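PDB 4MY0: GCN5-related N-acetyltransferase from Kribbella flavida, which probably transfers an acetyl group from acetyl-CoA to an amine of its substrate, perhaps an aminoglycoside. Local coordinates for residues 228-233 / 237-242; 165-170 / 206-211; 255-258 / 263-266; 197-202 / 213-218. One frame throughout, in Å; residues are numbered along the deposited sequence.

Followed from the N terminus, the chain first meets residues 165-170, at the start of helix 168-182, then 197-202 at the end of helix 192-200. Interaction 2 closes the loop back from 206-211 to 165-170, and interaction 4 that from 213-218 to 197-202; their segments alternate, so the two cross. Interactions 1 (228-233 / 237-242) and 3 (255-258 / 263-266) follow in series as short local closures. Strands 205-209, 212-219, 222-230 and 252-256 adjoin in that order; interactions 1, 2 and 4 set helices against the first three, and interaction 3 packs helix 263-266 on the loop leaving the fourth. Leu228 CD1 touches Val214 CG2, linking 1 with 4, and Trp240 packs on Leu257 and Val263, linking 1 with 3.

Interaction 1. Residues 228-233 / 237-242; sequences LVAHSE and RALWAT
With chi1 at -166°, Leu228 sends CG away from its own backbone N, and Trp240 turns its indole anti to its carbonyl carbon; the two choices bring methyl CD1 of Leu228 over the ring. This joins the strand and helix of the beta-alpha-beta crossover 222-230, 233-244, 252-256 expected of a GNAT fold; the short axes run nearly antiparallel at 155°, 9.1 Å apart. The methyl makes a CH-pi contact: Leu228 CD1 is 3.5 Å from the centroid of the five-membered ring of Trp240, only 13° off its normal. At the helix start, Arg237 N donates to Glu233 O over 3.0 Å, the i+4 to i bond of a helical turn. The side chains of Glu233 and Arg237 lie alongside each other in a salt bridge, Arg237 NE being 3.2 Å from Glu233 OE1, which sits in the guanidinium plane; NH2 adds a weak bond to OE1. NH1 instead reaches Leu153 O. A leucine in place of Arg237 would probably leave the Glu233 carboxylate without its charged mate and the Leu153 carbonyl without this donor. Deeper in, Leu239 CD1 rests 3.6 Å from Val229 O, and Leu239 CB meets Leu228 CD1 at 3.8 Å.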
loop_
_atom_site.group_PDB
_atom_site.type_symbol
_atom_site.label_atom_id
_atom_site.label_comp_id
_atom_site.label_asym_id
_atom_site.label_seq_id
_atom_site.Cartn_x
_atom_site.Cartn_y
_atom_site.Cartn_z
ATOM N N LEU C 228 31.113 4.957 3.370
ATOM C CA LEU C 228 31.717 6.255 3.641
ATOM C C LEU C 228 32.764 6.055 4.715
ATOM O O LEU C 228 32.482 5.490 5.774
ATOM C CB LEU C 228 30.681 7.277 4.111
ATOM C CG LEU C 228 31.169 8.731 4.086
ATOM C CD1 LEU C 228 30.006 9.694 3.784
ATOM C CD2 LEU C 228 31.856 9.094 5.395
ATOM N N VAL C 229 33.975 6.520 4.438
ATOM C CA VAL C 229 35.062 6.465 5.409
ATOM C C VAL C 229 35.596 7.879 5.602
ATOM O O VAL C 229 35.853 8.589 4.632
ATOM C CB VAL C 229 36.186 5.534 4.917
ATOM C CG1 VAL C 229 37.444 5.674 5.775
ATOM C CG2 VAL C 229 35.688 4.089 4.910
ATOM N N ALA C 230 35.736 8.304 6.851
ATOM C CA ALA C 230 36.258 9.640 7.114
ATOM C C ALA C 230 37.072 9.657 8.403
ATOM O O ALA C 230 36.606 9.195 9.449
ATOM C CB ALA C 230 35.132 10.640 7.187
ATOM N N HIS C 231 38.280 10.206 8.324
ATOM C CA HIS C 231 39.160 10.263 9.482
ATOM C C HIS C 231 38.957 11.515 10.332
ATOM O O HIS C 231 39.289 11.516 11.517
ATOM C CB HIS C 231 40.624 10.159 9.047
ATOM C CG HIS C 231 40.959 8.871 8.363
ATOM N ND1 HIS C 231 42.133 8.679 7.666
ATOM C CD2 HIS C 231 40.272 7.707 8.270
ATOM C CE1 HIS C 231 42.156 7.451 7.176
ATOM N NE2 HIS C 231 41.042 6.839 7.533
ATOM N N SER C 232 38.425 12.580 9.736
ATOM C CA SER C 232 38.274 13.845 10.451
ATOM C C SER C 232 36.856 14.386 10.333
ATOM O O SER C 232 36.123 14.032 9.410
ATOM C CB SER C 232 39.259 14.895 9.930
ATOM O OG SER C 232 38.840 15.382 8.670
ATOM N N GLU C 233 36.481 15.255 11.267
ATOM C CA GLU C 233 35.128 15.799 11.292
ATOM C C GLU C 233 34.828 16.589 10.021
ATOM O O GLU C 233 33.808 16.367 9.376
ATOM C CB GLU C 233 34.941 16.686 12.523
ATOM C CG GLU C 233 33.511 17.156 12.753
ATOM C CD GLU C 233 33.433 18.288 13.765
ATOM O OE1 GLU C 233 32.329 18.859 13.936
ATOM O OE2 GLU C 233 34.476 18.610 14.382
ATOM N N ARG C 237 31.833 15.672 7.262
ATOM C CA ARG C 237 30.795 16.626 6.903
ATOM C C ARG C 237 30.784 16.841 5.393
ATOM O O ARG C 237 29.728 16.780 4.764
ATOM C CB ARG C 237 30.990 17.939 7.654
ATOM C CG ARG C 237 30.748 17.824 9.153
ATOM C CD ARG C 237 31.015 19.163 9.871
ATOM N NE ARG C 237 30.611 19.121 11.277
ATOM C CZ ARG C 237 29.353 19.262 11.695
ATOM N NH1 ARG C 237 28.376 19.459 10.819
ATOM N NH2 ARG C 237 29.069 19.215 12.988
ATOM N N ALA C 238 31.969 17.035 4.811
ATOM C CA ALA C 238 32.102 17.287 3.371
ATOM C C ALA C 238 31.576 16.140 2.510
ATOM O O ALA C 238 30.920 16.374 1.491
ATOM C CB ALA C 238 33.564 17.588 3.011
ATOM N N LEU C 239 31.890 14.906 2.896
ATOM C CA LEU C 239 31.493 13.751 2.100
ATOM C C LEU C 239 29.993 13.492 2.231
ATOM O O LEU C 239 29.328 13.197 1.238
ATOM C CB LEU C 239 32.287 12.511 2.500
ATOM C CG LEU C 239 33.784 12.521 2.194
ATOM C CD1 LEU C 239 34.435 11.336 2.855
ATOM C CD2 LEU C 239 34.045 12.502 0.693
ATOM N N TRP C 240 29.453 13.599 3.443
ATOM C CA TRP C 240 27.993 13.507 3.606
ATOM C C TRP C 240 27.316 14.637 2.853
ATOM O O TRP C 240 26.259 14.452 2.265
ATOM C CB TRP C 240 27.577 13.536 5.082
ATOM C CG TRP C 240 27.805 12.225 5.767
ATOM C CD1 TRP C 240 28.717 11.955 6.750
ATOM C CD2 TRP C 240 27.122 10.991 5.502
ATOM N NE1 TRP C 240 28.637 10.624 7.115
ATOM C CE2 TRP C 240 27.675 10.011 6.355
ATOM C CE3 TRP C 240 26.106 10.615 4.607
ATOM C CZ2 TRP C 240 27.240 8.678 6.349
ATOM C CZ3 TRP C 240 25.674 9.303 4.601
ATOM C CH2 TRP C 240 26.235 8.346 5.468
ATOM N N ALA C 241 27.921 15.820 2.876
ATOM C CA ALA C 241 27.307 16.956 2.197
ATOM C C ALA C 241 27.344 16.764 0.673
ATOM O O ALA C 241 26.426 17.184 -0.031
ATOM C CB ALA C 241 27.964 18.270 2.624
ATOM N N THR C 242 28.395 16.114 0.170
ATOM C CA THR C 242 28.452 15.728 -1.245
ATOM C C THR C 242 27.263 14.843 -1.627
ATOM O O THR C 242 26.574 15.113 -2.612
ATOM C CB THR C 242 29.762 14.997 -1.580
ATOM O OG1 THR C 242 30.868 15.818 -1.192
ATOM C CG2 THR C 242 29.857 14.702 -3.081
#

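Interaction 2. Residues 165-170 / 206-211; sequences AKDAAR and AYLAED
The guanidinium of Arg170 receives its cross-segment partner at the edge: Arg170 NH2 donates to Glu210 O over 2.7 Å, the oxygen lying near the guanidinium plane. The N-H...O angle is only 137°, yet the C=O...N angle is 163°, so the donor approaches almost head-on to the carbonyl. On the same group, Arg170 NE donates to water 1 at 2.9 Å, and that water in turn donates a hydrogen bond to Ala209 O at 2.7 Å. Two consecutive backbone carbonyls are therefore gripped, one directly and one through water, while Arg170 NH1 makes a salt bridge with Glu173 OE2. The backbone of Glu210, not its carboxylate, is the partner here, since Glu210 OE2 stays 6.3 Å from Arg170 NH2. A bend at chi2 (59°) folds the otherwise extended arginine chain, and the side chains of Arg170 and Leu208 cross at about a right angle, with Arg170 CG 4.2 Å from Leu208 CD2. The same methyl, Leu208 CD2, lies 4.0 Å from Asp167 OD1, an oxygen whose charge is met by Arg161; Asp167 OD2 accepts from Gly164 N. Asp167 holds the N-cap position without capping through its side chain. Helix 168-182 thus begins against strand 205-209 and the tight turn into strand 212-219, an arrangement consistent with the first helix and the second and third strands of a GNAT fold.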
loop_
_atom_site.group_PDB
_atom_site.type_symbol
_atom_site.label_atom_id
_atom_site.label_comp_id
_atom_site.label_asym_id
_atom_site.label_seq_id
_atom_site.Cartn_x
_atom_site.Cartn_y
_atom_site.Cartn_z
ATOM N N ALA C 165 38.794 4.287 -11.076
ATOM C CA ALA C 165 39.461 3.001 -10.936
ATOM C C ALA C 165 40.860 3.085 -10.330
ATOM O O ALA C 165 41.244 2.232 -9.517
ATOM C CB ALA C 165 39.527 2.304 -12.291
ATOM N N LYS C 166 41.623 4.094 -10.743
ATOM C CA LYS C 166 43.018 4.215 -10.330
ATOM C C LYS C 166 43.182 4.581 -8.853
ATOM O O LYS C 166 44.294 4.584 -8.332
ATOM C CB LYS C 166 43.743 5.244 -11.197
ATOM C CG LYS C 166 43.784 4.891 -12.677
ATOM C CD LYS C 166 42.647 5.565 -13.448
ATOM C CE LYS C 166 42.352 4.857 -14.776
ATOM N NZ LYS C 166 43.550 4.752 -15.658
ATOM N N ASP C 167 42.077 4.903 -8.186
ATOM C CA ASP C 167 42.132 5.269 -6.781
ATOM C C ASP C 167 41.896 4.069 -5.866
ATOM O O ASP C 167 41.795 4.218 -4.649
ATOM C CB ASP C 167 41.108 6.363 -6.494
ATOM C CG ASP C 167 41.412 7.647 -7.245
ATOM O OD1 ASP C 167 42.526 8.189 -7.062
ATOM O OD2 ASP C 167 40.538 8.106 -8.021
ATOM N N ALA C 168 41.812 2.878 -6.452
ATOM C CA ALA C 168 41.496 1.679 -5.677
ATOM C C ALA C 168 42.471 1.477 -4.520
ATOM O O ALA C 168 42.047 1.195 -3.408
ATOM C CB ALA C 168 41.477 0.444 -6.575
ATOM N N ALA C 169 43.771 1.624 -4.779
ATOM C CA ALA C 169 44.771 1.378 -3.739
ATOM C C ALA C 169 44.711 2.433 -2.630
ATOM O O ALA C 169 44.945 2.125 -1.459
ATOM C CB ALA C 169 46.185 1.290 -4.338
ATOM N N ARG C 170 44.411 3.675 -2.997
ATOM C CA ARG C 170 44.231 4.731 -1.999
ATOM C C ARG C 170 43.036 4.447 -1.087
ATOM O O ARG C 170 43.096 4.704 0.122
ATOM C CB ARG C 170 44.083 6.097 -2.673
ATOM C CG ARG C 170 43.828 7.239 -1.703
ATOM C CD ARG C 170 44.970 7.357 -0.689
ATOM N NE ARG C 170 44.811 8.515 0.186
ATOM C CZ ARG C 170 45.600 8.774 1.224
ATOM N NH1 ARG C 170 46.595 7.942 1.515
ATOM N NH2 ARG C 170 45.397 9.858 1.971
ATOM N N ALA C 206 31.867 7.834 -6.907
ATOM C CA ALA C 206 32.913 7.796 -5.880
ATOM C C ALA C 206 33.605 9.147 -5.754
ATOM O O ALA C 206 33.949 9.754 -6.756
ATOM C CB ALA C 206 33.948 6.710 -6.209
ATOM N N TYR C 207 33.814 9.609 -4.524
ATOM C CA TYR C 207 34.521 10.871 -4.273
ATOM C C TYR C 207 35.583 10.669 -3.220
ATOM O O TYR C 207 35.398 9.876 -2.294
ATOM C CB TYR C 207 33.538 11.983 -3.864
ATOM C CG TYR C 207 32.589 12.256 -4.999
ATOM C CD1 TYR C 207 32.949 13.113 -6.023
ATOM C CD2 TYR C 207 31.378 11.574 -5.103
ATOM C CE1 TYR C 207 32.116 13.320 -7.101
ATOM C CE2 TYR C 207 30.532 11.784 -6.182
ATOM C CZ TYR C 207 30.914 12.661 -7.177
ATOM O OH TYR C 207 30.101 12.894 -8.262
ATOM N N LEU C 208 36.696 11.384 -3.373
ATOM C CA LEU C 208 37.865 11.179 -2.535
ATOM C C LEU C 208 38.353 12.494 -1.944
ATOM O O LEU C 208 38.524 13.486 -2.660
ATOM C CB LEU C 208 38.984 10.545 -3.365
ATOM C CG LEU C 208 40.342 10.389 -2.687
ATOM C CD1 LEU C 208 40.234 9.393 -1.548
ATOM C CD2 LEU C 208 41.392 9.951 -3.693
ATOM N N ALA C 209 38.569 12.503 -0.630
ATOM C CA ALA C 209 39.244 13.622 0.029
ATOM C C ALA C 209 40.619 13.136 0.490
ATOM O O ALA C 209 40.952 11.967 0.305
ATOM C CB ALA C 209 38.433 14.114 1.202
ATOM N N GLU C 210 41.398 14.017 1.115
ATOM C CA GLU C 210 42.726 13.657 1.629
ATOM C C GLU C 210 42.671 12.510 2.648
ATOM O O GLU C 210 43.556 11.646 2.674
ATOM C CB GLU C 210 43.396 14.885 2.253
ATOM C CG GLU C 210 44.797 14.648 2.794
ATOM C CD GLU C 210 45.568 15.951 2.993
ATOM O OE1 GLU C 210 44.924 16.989 3.271
ATOM O OE2 GLU C 210 46.814 15.940 2.855
ATOM N N ASP C 211 41.617 12.488 3.468
ATOM C CA ASP C 211 41.498 11.484 4.528
ATOM C C ASP C 211 40.109 10.849 4.586
ATOM O O ASP C 211 39.539 10.662 5.673
ATOM C CB ASP C 211 41.851 12.108 5.880
ATOM C CG ASP C 211 40.876 13.203 6.285
ATOM O OD1 ASP C 211 40.725 13.454 7.499
ATOM O OD2 ASP C 211 40.254 13.803 5.382
HETATM O O HOH W 1 43.255 10.847 -0.576
#

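Interaction 3. Residues 255-258 / 263-266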
loop_
_atom_site.group_PDB
_atom_site.type_symbol
_atom_site.label_atom_id
_atom_site.label_comp_id
_atom_site.label_asym_id
_atom_site.label_seq_id
_atom_site.Cartn_x
_atom_site.Cartn_y
_atom_site.Cartn_z
ATOM N N ALA C 255 21.846 4.435 3.897
ATOM C CA ALA C 255 23.273 4.179 4.078
ATOM C C ALA C 255 23.546 2.868 4.783
ATOM O O ALA C 255 22.892 2.517 5.782
ATOM C CB ALA C 255 23.942 5.323 4.812
ATOM N N TYR C 256 24.520 2.144 4.253
ATOM C CA TYR C 256 25.057 0.988 4.945
ATOM C C TYR C 256 26.196 1.453 5.830
ATOM O O TYR C 256 27.187 2.025 5.351
ATOM C CB TYR C 256 25.524 -0.067 3.943
ATOM C CG TYR C 256 24.360 -0.730 3.269
ATOM C CD1 TYR C 256 23.656 -1.742 3.915
ATOM C CD2 TYR C 256 23.931 -0.329 2.002
ATOM C CE1 TYR C 256 22.567 -2.346 3.321
ATOM C CE2 TYR C 256 22.842 -0.940 1.394
ATOM C CZ TYR C 256 22.169 -1.948 2.065
ATOM O OH TYR C 256 21.084 -2.569 1.491
ATOM N N LEU C 257 26.030 1.227 7.131
ATOM C CA LEU C 257 27.021 1.613 8.131
ATOM C C LEU C 257 26.687 1.024 9.501
ATOM O O LEU C 257 25.575 0.544 9.726
ATOM C CB LEU C 257 27.126 3.137 8.230
ATOM C CG LEU C 257 25.931 4.034 7.938
ATOM C CD1 LEU C 257 24.980 4.086 9.104
ATOM C CD2 LEU C 257 26.468 5.411 7.627
ATOM N N SER C 258 27.647 1.070 10.416
ATOM C CA SER C 258 27.407 0.619 11.786
ATOM C C SER C 258 26.433 1.542 12.522
ATOM O O SER C 258 26.339 2.729 12.200
ATOM C CB SER C 258 28.734 0.552 12.536
ATOM O OG SER C 258 28.535 0.709 13.929
ATOM N N VAL C 263 27.891 9.567 11.939
ATOM C CA VAL C 263 26.864 10.355 11.258
ATOM C C VAL C 263 25.618 10.562 12.148
ATOM O O VAL C 263 24.945 11.594 12.053
ATOM C CB VAL C 263 26.471 9.741 9.890
ATOM C CG1 VAL C 263 25.722 8.423 10.078
ATOM C CG2 VAL C 263 25.619 10.717 9.087
ATOM N N HIS C 264 25.329 9.599 13.024
ATOM C CA HIS C 264 24.165 9.704 13.907
ATOM C C HIS C 264 24.360 10.856 14.894
ATOM O O HIS C 264 23.393 11.443 15.394
ATOM C CB HIS C 264 23.932 8.385 14.665
ATOM C CG HIS C 264 23.704 7.196 13.775
ATOM N ND1 HIS C 264 22.552 7.028 13.034
ATOM C CD2 HIS C 264 24.477 6.112 13.517
ATOM C CE1 HIS C 264 22.633 5.900 12.350
ATOM N NE2 HIS C 264 23.791 5.325 12.626
ATOM N N LEU C 265 25.623 11.187 15.160
ATOM C CA LEU C 265 25.963 12.261 16.087
ATOM C C LEU C 265 26.007 13.617 15.385
ATOM O O LEU C 265 26.000 14.664 16.035
ATOM C CB LEU C 265 27.323 11.975 16.745
ATOM C CG LEU C 265 27.488 10.664 17.517
ATOM C CD1 LEU C 265 28.947 10.419 17.877
ATOM C CD2 LEU C 265 26.635 10.674 18.774
ATOM N N LEU C 266 26.056 13.594 14.057
ATOM C CA LEU C 266 26.222 14.814 13.267
ATOM C C LEU C 266 24.903 15.363 12.721
ATOM O O LEU C 266 24.707 16.580 12.684
ATOM C CB LEU C 266 27.175 14.553 12.095
ATOM C CG LEU C 266 28.636 14.240 12.418
ATOM C CD1 LEU C 266 29.385 13.768 11.182
ATOM C CD2 LEU C 266 29.290 15.471 12.980
#
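Apolar contact comes first: Leu257 and Val263 meet through single methyls at about a right angle, Leu257 CD2 lying 4.0 Å from Val263 CG1. That Val263 methyl sits between its backbone N and carbonyl carbon (chi1 69°), and it also stands over the centre of the His264 imidazole, 4.3 Å above the plane. The other branch of the leucine turns to the same ring, Leu257 CD1 approaching His264 NE2 obliquely at 3.9 Å. Trp240 packs on both Leu257 and Val263, so the leucine is wedged among several side chains.

Polar contact across the segments is slight. Ser258 O lies at the edge of the imidazole, near its plane and 3.7 Å from His264 NE2, but no hydrogen bond joins the two segments. The polar groups beside the turn are served locally: Ser258 OG bonds to Asn260 N, and Asp261 OD2 accepts from Val263 N.

Aromatic contact completes the setting, as Phe143 of strand 135-146 meets His264 edge to face, while Arg279 of a neighbouring subunit packs against the same histidine. The buried arrangement closes the connection from strand 252-256 into the short, weakly bonded helix 263-266, consistent with the region after the fifth strand of a GNAT fold.

Interaction 4. Residues 197-202 / 213-218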
loop_
_atom_site.group_PDB
_atom_site.type_symbol
_atom_site.label_atom_id
_atom_site.label_comp_id
_atom_site.label_asym_id
_atom_site.label_seq_id
_atom_site.Cartn_x
_atom_site.Cartn_y
_atom_site.Cartn_z
ATOM N N GLU C 197 36.999 -2.489 -10.163
ATOM C CA GLU C 197 35.797 -2.768 -10.953
ATOM C C GLU C 197 34.629 -1.947 -10.428
ATOM O O GLU C 197 33.856 -1.364 -11.188
ATOM C CB GLU C 197 35.439 -4.263 -10.893
ATOM C CG GLU C 197 36.517 -5.202 -11.452
ATOM C CD GLU C 197 36.097 -6.673 -11.431
ATOM O OE1 GLU C 197 34.893 -6.953 -11.223
ATOM O OE2 GLU C 197 36.976 -7.545 -11.625
ATOM N N TRP C 198 34.529 -1.910 -9.107
ATOM C CA TRP C 198 33.478 -1.222 -8.379
ATOM C C TRP C 198 33.543 0.272 -8.688
ATOM O O TRP C 198 32.520 0.892 -8.973
ATOM C CB TRP C 198 33.690 -1.520 -6.888
ATOM C CG TRP C 198 32.733 -0.940 -5.890
ATOM C CD1 TRP C 198 31.364 -0.986 -5.921
ATOM C CD2 TRP C 198 33.085 -0.283 -4.658
ATOM N NE1 TRP C 198 30.847 -0.366 -4.804
ATOM C CE2 TRP C 198 31.880 0.065 -4.009
ATOM C CE3 TRP C 198 34.303 0.055 -4.049
ATOM C CZ2 TRP C 198 31.859 0.733 -2.777
ATOM C CZ3 TRP C 198 34.282 0.721 -2.824
ATOM C CH2 TRP C 198 33.064 1.053 -2.203
ATOM N N LEU C 199 34.751 0.833 -8.677
ATOM C CA LEU C 199 34.941 2.264 -8.914
ATOM C C LEU C 199 34.856 2.633 -10.392
ATOM O O LEU C 199 34.597 3.788 -10.720
ATOM C CB LEU C 199 36.284 2.736 -8.348
ATOM C CG LEU C 199 36.477 2.620 -6.833
ATOM C CD1 LEU C 199 37.892 3.021 -6.427
ATOM C CD2 LEU C 199 35.446 3.450 -6.089
ATOM N N GLU C 200 35.085 1.670 -11.285
ATOM C CA GLU C 200 34.981 1.944 -12.727
ATOM C C GLU C 200 33.534 1.840 -13.237
ATOM O O GLU C 200 33.193 2.398 -14.271
ATOM C CB GLU C 200 35.918 1.036 -13.542
ATOM C CG GLU C 200 35.948 1.368 -15.041
ATOM C CD GLU C 200 37.239 0.945 -15.726
ATOM O OE1 GLU C 200 38.230 0.675 -15.015
ATOM O OE2 GLU C 200 37.263 0.883 -16.977
ATOM N N ASP C 201 32.690 1.123 -12.499
ATOM C CA ASP C 201 31.269 1.019 -12.817
ATOM C C ASP C 201 30.638 2.424 -12.852
ATOM O O ASP C 201 30.631 3.144 -11.845
ATOM C CB ASP C 201 30.591 0.122 -11.772
ATOM C CG ASP C 201 29.135 -0.199 -12.099
ATOM O OD1 ASP C 201 28.457 0.609 -12.774
ATOM O OD2 ASP C 201 28.657 -1.260 -11.641
ATOM N N GLU C 202 30.118 2.811 -14.015
ATOM C CA GLU C 202 29.543 4.146 -14.206
ATOM C C GLU C 202 28.326 4.437 -13.321
ATOM O O GLU C 202 27.931 5.589 -13.170
ATOM C CB GLU C 202 29.173 4.370 -15.678
ATOM C CG GLU C 202 30.275 5.008 -16.514
ATOM C CD GLU C 202 29.908 5.107 -17.990
ATOM O OE1 GLU C 202 28.869 5.729 -18.312
ATOM O OE2 GLU C 202 30.660 4.558 -18.827
ATOM N N PHE C 213 36.663 8.899 1.857
ATOM C CA PHE C 213 35.963 8.749 0.589
ATOM C C PHE C 213 34.503 8.355 0.777
ATOM O O PHE C 213 34.097 7.928 1.851
ATOM C CB PHE C 213 36.665 7.726 -0.311
ATOM C CG PHE C 213 36.604 6.301 0.193
ATOM C CD1 PHE C 213 37.718 5.714 0.780
ATOM C CD2 PHE C 213 35.455 5.531 0.028
ATOM C CE1 PHE C 213 37.678 4.396 1.221
ATOM C CE2 PHE C 213 35.402 4.215 0.474
ATOM C CZ PHE C 213 36.515 3.643 1.069
ATOM N N VAL C 214 33.725 8.463 -0.288
ATOM C CA VAL C 214 32.350 7.985 -0.251
ATOM C C VAL C 214 32.025 7.397 -1.616
ATOM O O VAL C 214 32.473 7.909 -2.660
ATOM C CB VAL C 214 31.353 9.106 0.132
ATOM C CG1 VAL C 214 31.375 10.218 -0.897
ATOM C CG2 VAL C 214 29.915 8.555 0.292
ATOM N N VAL C 215 31.291 6.291 -1.603
ATOM C CA VAL C 215 30.791 5.695 -2.831
ATOM C C VAL C 215 29.289 5.551 -2.682
ATOM O O VAL C 215 28.808 4.975 -1.706
ATOM C CB VAL C 215 31.412 4.319 -3.092
ATOM C CG1 VAL C 215 30.926 3.767 -4.438
ATOM C CG2 VAL C 215 32.950 4.427 -3.071
ATOM N N TYR C 216 28.539 6.099 -3.631
ATOM C CA TYR C 216 27.086 5.994 -3.573
ATOM C C TYR C 216 26.473 5.834 -4.961
ATOM O O TYR C 216 27.178 5.891 -5.977
ATOM C CB TYR C 216 26.463 7.173 -2.814
ATOM C CG TYR C 216 26.611 8.527 -3.475
ATOM C CD1 TYR C 216 25.539 9.125 -4.125
ATOM C CD2 TYR C 216 27.812 9.219 -3.422
ATOM C CE1 TYR C 216 25.665 10.363 -4.711
ATOM C CE2 TYR C 216 27.949 10.461 -4.011
ATOM C CZ TYR C 216 26.876 11.028 -4.655
ATOM O OH TYR C 216 27.014 12.279 -5.221
ATOM N N ASN C 217 25.164 5.592 -4.996
ATOM C CA ASN C 217 24.465 5.360 -6.261
ATOM C C ASN C 217 22.965 5.577 -6.099
ATOM O O ASN C 217 22.478 5.775 -4.980
ATOM C CB ASN C 217 24.739 3.941 -6.777
ATOM C CG ASN C 217 24.655 2.895 -5.676
ATOM O OD1 ASN C 217 23.573 2.582 -5.182
ATOM N ND2 ASN C 217 25.808 2.355 -5.282
ATOM N N TRP C 218 22.233 5.544 -7.212
ATOM C CA TRP C 218 20.781 5.691 -7.156
ATOM C C TRP C 218 20.113 4.413 -6.703
ATOM O O TRP C 218 20.502 3.329 -7.135
ATOM C CB TRP C 218 20.236 6.071 -8.527
ATOM C CG TRP C 218 20.596 7.471 -8.907
ATOM C CD1 TRP C 218 21.602 7.868 -9.745
ATOM C CD2 TRP C 218 19.961 8.670 -8.444
ATOM N NE1 TRP C 218 21.619 9.236 -9.835
ATOM C CE2 TRP C 218 20.618 9.754 -9.051
ATOM C CE3 TRP C 218 18.881 8.928 -7.594
ATOM C CZ2 TRP C 218 20.243 11.079 -8.823
ATOM C CZ3 TRP C 218 18.509 10.239 -7.366
ATOM C CH2 TRP C 218 19.195 11.300 -7.972
#
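The last turn of helix 192-200 faces strand 212-219 where Leu199 and Val215 bring their CA atoms within 8.1 Å. This is helix-on-sheet packing consistent with the second helix and third strand of a GNAT fold, and it is wholly apolar: no hydrogen bond crosses between the segments. Trp198 and Val215 approach from opposite directions. The tryptophan swings its ring anti to its backbone N (chi1 -180°), which carries the six-membered part out to the strand. There Val215 CG1 lies over one face, 3.5 Å above the plane and shifted toward the rim, near CZ2. Its second methyl reaches the far corner of the indole, Trp198 CH2 to Val215 CG2 being 3.5 Å, with an oblique approach. The branched valine therefore meets the ring with both methyls and with CB, which is 3.6 Å from Trp198 CZ2. An alanine at Trp198 would probably open a gap beside Val215 and deprive Asp226 and Glu227 of strand 222-230 of the indole that packs on them. Phe171 of helix 168-182 touches both Leu199 and Val215, bringing a second helix onto this spot. Leu199 completes the contact at about a right angle to the valine, with its CD2 methyl 4.0 Å from Val215 CG2.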